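Local coordinates for protein beta-galactosidase (Trichoderma reesei, PDB 3OG2) that probably hydrolyses terminal non-reducing beta-D-galactose residues in beta-D-galactosides, as a glycosylated enzyme of glycoside hydrolase family 35, at residues Gly447-Ile452 with Val550-Ala555; Glu302-Phe307 with Arg356-Glu361; Ser535-Val540 with Tyr556-Pro561. One frame throughout, in Å; residues are numbered along the deposited sequence. Where two conformers were deposited one is given.

Contact 1. Residues Gly447-Ile452 with Val550-Ala555. With MAN (alpha-D-mannopyranose), chain B.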
# COMPACT_ATOMS: atom_id res chain seq x y z
N GLY A 447 -6.46 -6.37 27.45
CA GLY A 447 -6.37 -5.02 26.96
C GLY A 447 -6.42 -4.92 25.43
O GLY A 447 -5.81 -5.73 24.73
N ARG A 448 -7.15 -3.91 24.96
CA ARG A 448 -7.26 -3.65 23.49
C ARG A 448 -7.53 -4.92 22.71
O ARG A 448 -6.92 -5.20 21.67
CB ARG A 448 -6.02 -2.90 23.01
CG ARG A 448 -6.09 -1.49 23.60
CD ARG A 448 -4.95 -0.61 23.14
NE ARG A 448 -5.14 0.72 23.72
CZ ARG A 448 -4.34 1.75 23.52
NH1 ARG A 448 -3.28 1.64 22.73
NH2 ARG A 448 -4.63 2.90 24.13
N ASP A 449 -8.50 -5.67 23.21
CA ASP A 449 -9.02 -6.85 22.49
C ASP A 449 -10.50 -6.66 22.27
O ASP A 449 -11.18 -5.92 22.98
CB ASP A 449 -8.70 -8.13 23.26
CG ASP A 449 -8.81 -9.34 22.37
OD1 ASP A 449 -8.97 -9.26 21.11
OD2 ASP A 449 -8.80 -10.49 22.89
N SER A 450 -10.99 -7.34 21.26
CA SER A 450 -12.44 -7.42 20.97
C SER A 450 -12.72 -8.82 20.46
O SER A 450 -11.89 -9.41 19.78
CB SER A 450 -12.79 -6.36 19.94
OG SER A 450 -14.15 -6.44 19.57
N LYS A 451 -13.89 -9.36 20.80
CA LYS A 451 -14.21 -10.73 20.41
C LYS A 451 -15.55 -10.76 19.73
O LYS A 451 -16.38 -9.92 20.03
CB LYS A 451 -14.28 -11.65 21.63
CG LYS A 451 -12.86 -11.74 22.24
CD LYS A 451 -12.54 -13.07 22.86
CE LYS A 451 -11.29 -12.89 23.71
NZ LYS A 451 -10.09 -13.23 22.89
N ILE A 452 -15.74 -11.75 18.88
CA ILE A 452 -17.05 -12.07 18.35
C ILE A 452 -17.48 -13.41 18.94
O ILE A 452 -16.86 -14.45 18.75
CB ILE A 452 -17.07 -12.11 16.81
CG1 ILE A 452 -16.14 -11.01 16.27
CG2 ILE A 452 -18.50 -12.03 16.30
CD1 ILE A 452 -16.73 -10.04 15.26
N VAL A 550 -7.25 -23.96 20.15
CA VAL A 550 -5.90 -23.45 20.24
C VAL A 550 -5.87 -22.05 20.85
O VAL A 550 -6.90 -21.38 20.96
CB VAL A 550 -5.23 -23.42 18.85
CG1 VAL A 550 -5.13 -24.85 18.30
CG2 VAL A 550 -5.97 -22.51 17.87
N ASP A 551 -4.65 -21.60 21.22
CA ASP A 551 -4.57 -20.19 21.59
C ASP A 551 -4.33 -19.37 20.34
O ASP A 551 -4.00 -19.82 19.23
CB ASP A 551 -3.52 -19.97 22.67
CG ASP A 551 -2.10 -20.16 22.20
OD1 ASP A 551 -1.86 -20.79 21.15
OD2 ASP A 551 -1.22 -19.71 22.97
N ARG A 552 -4.49 -18.04 20.51
CA ARG A 552 -4.36 -17.12 19.37
C ARG A 552 -3.02 -17.23 18.70
O ARG A 552 -2.92 -17.23 17.48
CB ARG A 552 -4.51 -15.67 19.90
CG ARG A 552 -4.42 -14.69 18.76
CD ARG A 552 -4.26 -13.25 19.31
NE ARG A 552 -5.48 -12.77 19.97
CZ ARG A 552 -5.74 -12.53 21.23
NH1 ARG A 552 -4.85 -12.68 22.24
NH2 ARG A 552 -6.96 -12.09 21.50
N ASN A 553 -1.94 -17.29 19.49
CA ASN A 553 -0.62 -17.31 18.88
C ASN A 553 -0.40 -18.61 18.11
O ASN A 553 0.34 -18.55 17.13
CB ASN A 553 0.46 -17.10 19.94
CG ASN A 553 0.41 -15.67 20.42
OD1 ASN A 553 -0.40 -15.30 21.27
ND2 ASN A 553 1.30 -14.83 19.91
N SER A 554 -1.03 -19.71 18.50
CA SER A 554 -0.96 -20.91 17.64
C SER A 554 -1.82 -20.70 16.39
O SER A 554 -1.40 -21.10 15.28
CB SER A 554 -1.50 -22.10 18.41
OG SER A 554 -0.60 -22.40 19.45
N ALA A 555 -3.01 -20.11 16.53
CA ALA A 555 -3.88 -19.90 15.36
C ALA A 555 -3.21 -19.04 14.29
O ALA A 555 -3.43 -19.19 13.10
CB ALA A 555 -5.17 -19.18 15.79
C1 MAN B . 3.47 -11.60 20.94
C2 MAN B . 2.05 -11.19 21.31
C3 MAN B . 1.87 -11.42 22.83
C4 MAN B . 2.16 -12.91 23.16
C5 MAN B . 3.61 -13.22 22.73
C6 MAN B . 3.89 -14.72 22.93
O2 MAN B . 1.15 -12.00 20.57
O3 MAN B . 0.46 -11.16 23.11
O4 MAN B . 2.04 -13.08 24.55
O5 MAN B . 3.72 -12.95 21.33
O6 MAN B . 5.28 -14.97 22.68
O HOH W 1 -9.44 -11.61 19.79
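Arg-552 reaches Asp-449 across a backbone gap of 11.7 Å, the shortest between CA atoms of the two segments, so side chains alone make this contact. With CG anti to the backbone N (chi1 -178°) and a single bend at chi3, the arginine carries its guanidinium out from the first turn of helix 552-555 to meet a carboxylate arriving from the opposite direction. NH2 of Arg-552 lies 2.8 Å from OD2 of Asp-449, a salt bridge whose hydrogen bond is weak because the N-H...acceptor angle is 121°. OD2 sits at the guanidinium edge, near its plane, but the two flat groups are turned 73° against each other, and only NH2 engages the acid. The same OD2 takes NZ of Lys-451 at 3.0 Å on its syn side; that ammonium also pairs with Glu-491. NZ of Lys-451 is therefore 3.6 Å from NH2 of Arg-552, a like-charge approach that the two acids probably offset. Water 1 bridges the pair, 2.7 Å from OD1 of Asp-449 and in the guanidinium plane, where it accepts from NH2 of Arg-552. At the helix start, Asp-551 is the N-cap: its OD1 accepts from Ser-554 N at 3.0 Å and also from Ser-554 OG. Next to Arg-552, ND2 of Asn-553 gives O2 of the chain B mannose an almost straight bond of 2.9 Å. The network thus spans two sheets: strand 450-459 lies beside strand 406-412 in the antiparallel one, while strand 545-551, which leads into the short helix, lies beside strand 481-487 in the mixed one, and Arg-305 of helix 301-313 packs against Arg-552.

Contact 2. Residues Glu302-Phe307 with Arg356-Glu361. With MAN (alpha-D-mannopyranose), chain C; NAG (2-acetamido-2-deoxy-beta-D-glucopyranose), chain D; MAN (alpha-D-mannopyranose), chain B; BMA (beta-D-mannopyranose), chain E.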
# COMPACT_ATOMS: atom_id res chain seq x y z
N GLU A 302 -3.56 -4.88 17.57
CA GLU A 302 -4.59 -4.47 18.53
C GLU A 302 -5.60 -3.55 17.86
O GLU A 302 -6.81 -3.68 18.03
CB GLU A 302 -3.97 -3.79 19.75
CG GLU A 302 -3.11 -4.78 20.53
CD GLU A 302 -2.35 -4.16 21.67
OE1 GLU A 302 -1.95 -2.98 21.52
OE2 GLU A 302 -2.08 -4.87 22.65
N PHE A 303 -5.05 -2.58 17.11
CA PHE A 303 -5.94 -1.73 16.32
C PHE A 303 -6.84 -2.60 15.45
O PHE A 303 -8.04 -2.37 15.31
CB PHE A 303 -5.07 -0.75 15.50
CG PHE A 303 -5.80 -0.26 14.27
CD1 PHE A 303 -6.64 0.84 14.35
CD2 PHE A 303 -5.65 -0.85 13.02
CE1 PHE A 303 -7.33 1.30 13.24
CE2 PHE A 303 -6.34 -0.44 11.90
CZ PHE A 303 -7.18 0.66 12.00
N GLU A 304 -6.26 -3.59 14.76
CA GLU A 304 -7.10 -4.41 13.84
C GLU A 304 -8.20 -5.12 14.58
O GLU A 304 -9.37 -5.13 14.17
CB GLU A 304 -6.27 -5.47 13.08
CG GLU A 304 -5.25 -4.77 12.14
CD GLU A 304 -4.46 -5.83 11.40
OE1 GLU A 304 -4.22 -6.94 12.02
OE2 GLU A 304 -4.01 -5.57 10.30
N ARG A 305 -7.85 -5.77 15.71
CA ARG A 305 -8.96 -6.57 16.31
C ARG A 305 -10.02 -5.64 16.90
O ARG A 305 -11.21 -5.98 16.78
CB ARG A 305 -8.42 -7.59 17.25
CG ARG A 305 -7.71 -6.98 18.42
CD ARG A 305 -6.69 -8.04 18.96
NE ARG A 305 -6.21 -7.53 20.23
CZ ARG A 305 -5.28 -8.11 21.01
NH1 ARG A 305 -4.63 -9.24 20.66
NH2 ARG A 305 -5.00 -7.52 22.18
N VAL A 306 -9.67 -4.48 17.49
CA VAL A 306 -10.75 -3.62 18.01
C VAL A 306 -11.47 -2.90 16.90
O VAL A 306 -12.72 -2.90 16.82
CB VAL A 306 -10.19 -2.60 19.03
CG1 VAL A 306 -11.29 -1.65 19.51
CG2 VAL A 306 -9.52 -3.28 20.22
N PHE A 307 -10.71 -2.21 16.00
CA PHE A 307 -11.41 -1.40 15.01
C PHE A 307 -12.04 -2.21 13.88
O PHE A 307 -13.11 -1.83 13.37
CB PHE A 307 -10.45 -0.37 14.38
CG PHE A 307 -10.17 0.82 15.28
CD1 PHE A 307 -9.26 0.74 16.32
CD2 PHE A 307 -10.85 2.04 14.99
CE1 PHE A 307 -8.99 1.84 17.08
CE2 PHE A 307 -10.59 3.15 15.81
CZ PHE A 307 -9.66 3.05 16.83
N ARG A 356 4.89 -9.07 10.36
CA ARG A 356 4.26 -8.21 11.40
C ARG A 356 3.08 -8.94 12.01
O ARG A 356 2.31 -9.63 11.29
CB ARG A 356 3.74 -6.90 10.79
CG ARG A 356 4.94 -5.99 10.41
CD ARG A 356 4.41 -4.75 9.70
NE ARG A 356 5.41 -3.66 9.74
CZ ARG A 356 5.53 -2.71 8.85
NH1 ARG A 356 4.75 -2.65 7.76
NH2 ARG A 356 6.48 -1.77 9.02
N GLU A 357 2.91 -8.81 13.33
CA GLU A 357 1.80 -9.53 13.99
C GLU A 357 0.46 -9.17 13.38
O GLU A 357 -0.45 -10.01 13.30
CB GLU A 357 1.83 -9.23 15.47
CG GLU A 357 0.85 -10.14 16.24
CD GLU A 357 1.16 -10.31 17.73
OE1 GLU A 357 2.33 -10.08 18.18
OE2 GLU A 357 0.25 -10.71 18.47
N LYS A 358 0.33 -7.91 12.93
CA LYS A 358 -0.95 -7.48 12.36
C LYS A 358 -1.31 -8.32 11.14
O LYS A 358 -2.48 -8.49 10.84
CB LYS A 358 -0.97 -5.97 11.98
CG LYS A 358 0.16 -5.59 11.04
CD LYS A 358 0.19 -4.12 10.74
CE LYS A 358 -1.07 -3.63 10.02
NZ LYS A 358 -1.02 -2.13 9.83
N TYR A 359 -0.37 -8.87 10.40
CA TYR A 359 -0.70 -9.77 9.27
C TYR A 359 -1.46 -10.98 9.81
O TYR A 359 -2.51 -11.38 9.28
CB TYR A 359 0.59 -10.17 8.51
CG TYR A 359 0.27 -11.14 7.38
CD1 TYR A 359 0.23 -12.53 7.60
CD2 TYR A 359 -0.01 -10.65 6.09
CE1 TYR A 359 -0.08 -13.43 6.60
CE2 TYR A 359 -0.33 -11.54 5.08
CZ TYR A 359 -0.35 -12.92 5.34
OH TYR A 359 -0.65 -13.85 4.37
N SER A 360 -0.86 -11.64 10.83
CA SER A 360 -1.47 -12.90 11.29
C SER A 360 -2.82 -12.64 11.93
O SER A 360 -3.73 -13.47 11.77
CB SER A 360 -0.52 -13.58 12.27
OG SER A 360 0.75 -13.82 11.64
N GLU A 361 -2.96 -11.50 12.63
CA GLU A 361 -4.29 -11.18 13.21
C GLU A 361 -5.31 -10.93 12.10
O GLU A 361 -6.46 -11.36 12.21
CB GLU A 361 -4.15 -9.96 14.09
CG GLU A 361 -5.51 -9.36 14.45
CD GLU A 361 -6.48 -10.25 15.20
OE1 GLU A 361 -5.98 -11.01 16.08
OE2 GLU A 361 -7.75 -10.22 14.98
C1 MAN C . 0.25 -10.47 24.41
C2 MAN C . -1.26 -10.50 24.53
C3 MAN C . -1.94 -9.69 23.42
C4 MAN C . -1.35 -8.29 23.43
C5 MAN C . 0.17 -8.36 23.21
C6 MAN C . 0.80 -6.96 23.37
O2 MAN C . -1.55 -9.91 25.79
O3 MAN C . -3.34 -9.63 23.63
O4 MAN C . -1.91 -7.57 22.36
O5 MAN C . 0.72 -9.17 24.25
O6 MAN C . 2.17 -7.01 23.00
C1 NAG D . 6.39 -12.72 14.23
C2 NAG D . 5.37 -13.04 15.31
C3 NAG D . 4.80 -11.78 15.92
C4 NAG D . 5.95 -10.89 16.43
C5 NAG D . 6.93 -10.64 15.26
C6 NAG D . 8.18 -9.88 15.69
C7 NAG D . 4.18 -15.12 14.75
C8 NAG D . 3.16 -15.76 13.85
N2 NAG D . 4.27 -13.80 14.68
O3 NAG D . 3.90 -12.07 16.94
O4 NAG D . 5.38 -9.64 16.82
O5 NAG D . 7.41 -11.93 14.82
O6 NAG D . 8.80 -10.49 16.81
O7 NAG D . 4.99 -15.81 15.40
C1 MAN B . 3.47 -11.60 20.94
C2 MAN B . 2.05 -11.19 21.31
C3 MAN B . 1.87 -11.42 22.83
C4 MAN B . 2.16 -12.91 23.16
C5 MAN B . 3.61 -13.22 22.73
C6 MAN B . 3.89 -14.72 22.93
O2 MAN B . 1.15 -12.00 20.57
O3 MAN B . 0.46 -11.16 23.11
O4 MAN B . 2.04 -13.08 24.55
O5 MAN B . 3.72 -12.95 21.33
O6 MAN B . 5.28 -14.97 22.68
C1 BMA E . 5.85 -9.14 17.97
C2 BMA E . 5.25 -7.76 18.23
C3 BMA E . 5.74 -7.25 19.59
C4 BMA E . 5.40 -8.25 20.70
C5 BMA E . 5.98 -9.64 20.31
C6 BMA E . 5.71 -10.72 21.32
O2 BMA E . 3.81 -7.80 18.17
O3 BMA E . 5.06 -6.03 19.86
O4 BMA E . 6.06 -7.79 21.90
O5 BMA E . 5.43 -10.05 19.02
O6 BMA E . 4.31 -10.71 21.69
O HOH W 2 -4.22 -10.16 17.87
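Two helices of the TIM-barrel domain of family 35, 301-313 and 357-370, pack here side by side, and their first turns hold sugars of a glycan attached to the protein. The short axes approach to 9.3 Å and run in roughly the same direction, 29° apart. Glu-304 carries the tightest meeting: its extended chain crosses Lys-358 at about a right angle and brings OE1 to 2.6 Å from the backbone O of Lys-358. Two oxygens this close suggest a proton on the acid, although the geometry does not settle it. The lysine chain keeps CB against this carboxyl group and bends at chi3, delivering NZ to the carbonyls of Val-299, Gly-345 and Gly-281 instead of to the glutamate. The next residue, Arg-305, rests its CB 3.5 Å from OE2 of Glu-361, which also accepts from Gln-365. The Arg-305 guanidinium stands perpendicular to that carboxylate (90°), and water 2 joins them, accepting from NH1 of Arg-305 at 3.0 Å and donating to OE1 of Glu-361. Arg-305 has CG wedged between its own backbone N and carbonyl carbon (chi1 63°) and then runs extended to NE, which bonds the O of Arg-448. CG of Glu-302 lies over one guanidinium face, offset toward its rim, while O3 of the chain C mannose meets the edge, 3.1 Å from NH2 of Arg-305. A leucine in its place is likely to leave mannose O3 and water 2 without these nitrogen donors and the Arg-448 carbonyl without its mate. The chain C mannose O4 donates to OE2 of Glu-302 at 2.7 Å; Glu-357 divides its oxygens, OE1 accepting from O2 of the beta-mannose and OE2 lying 2.6 Å from O2 of the chain B mannose.

Contact 3. Residues Ser535-Val540 with Tyr556-Pro561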
# COMPACT_ATOMS: atom_id res chain seq x y z
N SER A 535 -0.74 -22.71 25.12
CA SER A 535 0.05 -23.18 23.97
C SER A 535 -0.15 -24.65 23.71
O SER A 535 0.35 -25.16 22.70
CB SER A 535 1.53 -22.88 24.25
OG SER A 535 1.84 -23.56 25.45
N ALA A 536 -0.86 -25.34 24.60
CA ALA A 536 -1.15 -26.75 24.39
C ALA A 536 -2.51 -26.95 23.73
O ALA A 536 -3.55 -26.67 24.33
CB ALA A 536 -1.13 -27.49 25.72
N ARG A 537 -2.54 -27.43 22.50
CA ARG A 537 -3.80 -27.60 21.81
C ARG A 537 -4.68 -28.66 22.48
O ARG A 537 -4.18 -29.68 22.98
CB ARG A 537 -3.47 -28.05 20.35
CG ARG A 537 -4.72 -28.28 19.54
CD ARG A 537 -4.46 -28.40 18.04
NE ARG A 537 -3.87 -29.75 17.80
CZ ARG A 537 -3.40 -30.08 16.59
NH1 ARG A 537 -3.41 -29.21 15.56
NH2 ARG A 537 -2.89 -31.27 16.37
N GLN A 538 -5.98 -28.44 22.52
CA GLN A 538 -6.93 -29.44 22.94
C GLN A 538 -7.69 -29.93 21.69
O GLN A 538 -8.01 -29.11 20.81
CB GLN A 538 -7.96 -28.88 23.93
CG GLN A 538 -7.36 -28.01 25.02
CD GLN A 538 -6.45 -28.77 25.95
OE1 GLN A 538 -6.97 -29.64 26.70
NE2 GLN A 538 -5.14 -28.43 25.99
N VAL A 539 -8.00 -31.21 21.62
CA VAL A 539 -8.74 -31.71 20.46
C VAL A 539 -9.77 -32.68 21.02
O VAL A 539 -9.42 -33.58 21.78
CB VAL A 539 -7.85 -32.42 19.43
CG1 VAL A 539 -8.67 -32.92 18.22
CG2 VAL A 539 -6.73 -31.53 18.93
N VAL A 540 -11.01 -32.52 20.60
CA VAL A 540 -12.10 -33.40 20.98
C VAL A 540 -12.87 -33.83 19.73
O VAL A 540 -13.11 -33.02 18.83
CB VAL A 540 -13.07 -32.72 21.98
CG1 VAL A 540 -14.29 -33.62 22.27
CG2 VAL A 540 -12.33 -32.35 23.26
N TYR A 556 -2.33 -18.14 14.71
CA TYR A 556 -1.59 -17.31 13.75
C TYR A 556 -0.83 -18.16 12.74
O TYR A 556 -0.54 -17.68 11.65
CB TYR A 556 -0.53 -16.53 14.52
CG TYR A 556 -0.98 -15.28 15.24
CD1 TYR A 556 -2.21 -14.67 15.07
CD2 TYR A 556 -0.04 -14.69 16.13
CE1 TYR A 556 -2.53 -13.49 15.78
CE2 TYR A 556 -0.35 -13.51 16.81
CZ TYR A 556 -1.60 -12.92 16.63
OH TYR A 556 -1.89 -11.76 17.30
N ASN A 557 -0.49 -19.40 13.10
CA ASN A 557 0.28 -20.24 12.17
C ASN A 557 -0.56 -21.21 11.37
O ASN A 557 0.00 -22.08 10.69
CB ASN A 557 1.33 -21.06 13.00
CG ASN A 557 2.29 -20.10 13.70
OD1 ASN A 557 2.97 -19.23 13.15
ND2 ASN A 557 2.33 -20.31 15.01
N TYR A 558 -1.87 -21.09 11.40
CA TYR A 558 -2.74 -21.92 10.56
C TYR A 558 -3.10 -21.20 9.26
O TYR A 558 -3.11 -19.95 9.20
CB TYR A 558 -4.08 -22.23 11.31
CG TYR A 558 -3.98 -23.31 12.36
CD1 TYR A 558 -3.18 -23.15 13.52
CD2 TYR A 558 -4.70 -24.50 12.27
CE1 TYR A 558 -3.12 -24.16 14.48
CE2 TYR A 558 -4.64 -25.52 13.23
CZ TYR A 558 -3.84 -25.31 14.33
OH TYR A 558 -3.76 -26.32 15.30
N TRP A 559 -3.42 -22.01 8.24
CA TRP A 559 -3.64 -21.51 6.90
C TRP A 559 -4.78 -22.29 6.30
O TRP A 559 -4.97 -23.47 6.64
CB TRP A 559 -2.37 -21.72 6.04
CG TRP A 559 -1.16 -21.06 6.62
CD1 TRP A 559 -0.26 -21.66 7.46
CD2 TRP A 559 -0.71 -19.72 6.45
NE1 TRP A 559 0.74 -20.77 7.81
CE2 TRP A 559 0.47 -19.56 7.21
CE3 TRP A 559 -1.21 -18.62 5.72
CZ2 TRP A 559 1.19 -18.36 7.27
CZ3 TRP A 559 -0.48 -17.44 5.80
CH2 TRP A 559 0.68 -17.30 6.54
N VAL A 560 -5.51 -21.66 5.38
CA VAL A 560 -6.63 -22.35 4.74
C VAL A 560 -6.59 -22.13 3.24
O VAL A 560 -7.45 -21.44 2.65
CB VAL A 560 -7.98 -21.88 5.32
CG1 VAL A 560 -9.09 -22.84 4.90
CG2 VAL A 560 -7.96 -21.77 6.85
N PRO A 561 -5.62 -22.73 2.55
CA PRO A 561 -5.59 -22.62 1.08
C PRO A 561 -6.79 -23.36 0.49
O PRO A 561 -7.24 -24.38 1.00
CB PRO A 561 -4.24 -23.35 0.73
CG PRO A 561 -4.15 -24.37 1.84
CD PRO A 561 -4.56 -23.59 3.08
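The backbones of 535-540 and 556-561 stay 12.6 Å apart even at their closest CA atoms, those of Arg-537 and Tyr-558, a separation far too wide for strand pairing. One arginine and one tyrosine bridge it. NH1 of Arg-537 donates to OH of Tyr-558 at 2.9 Å with an N-H...acceptor angle of 151°, a reasonably straight bond. The hydroxyl lies at the guanidinium edge, close to the plane, and NH1 in turn comes in at the edge of the phenol ring; the planes are turned 65° from each other, which makes this an in-plane hydrogen bond rather than a stack. The extended chi1 and chi2 of the arginine carry CD to 3.5 Å from OH of Tyr-558, and the bend at chi3 (76°) then turns the guanidinium so that NH1 meets the hydroxyl. Its polar end is shared: NH1 forms a salt bridge with Glu-613, and NE another with Glu-513, so the tyrosine adds a neutral acceptor to a group whose charge two acids probably balance. Val-550 packs against both, its CG1 3.6 Å from OH of Tyr-558. Beside the arginine, NE2 of Gln-538 folds back to the O of Ala-536 at 2.9 Å, approaching from above the carbonyl plane. The bond thus links two sheets: strand 538-542 runs between 545-551 and 510-513 in one, and strand 558-559 is an outermost strand of a separate mixed sheet, paired with 583-585. Trp-559 makes a cation-pi contact with Lys-363 of helix 357-370.

Contact 2 closes first along the chain and joins two helices of the TIM-barrel range; contacts 1 and 3 come later and interleave, their segments alternating along the chain, largely in the domain 2 range. The centres of contacts 1 and 2 lie about 10 Å apart, those of contacts 1 and 3 about 13 Å, and those of contacts 2 and 3 about 18 Å. Strands 538-542 and 545-551, neighbours in one sheet, carry one segment each of contacts 3 and 1. Arg-305 joins contacts 1 and 2, and Tyr-556 OH probably bonds Glu-357, joining 2 and 3. The chain B mannose touches contacts 1 and 2, so the glycan lies at the junction between barrel and beta domain.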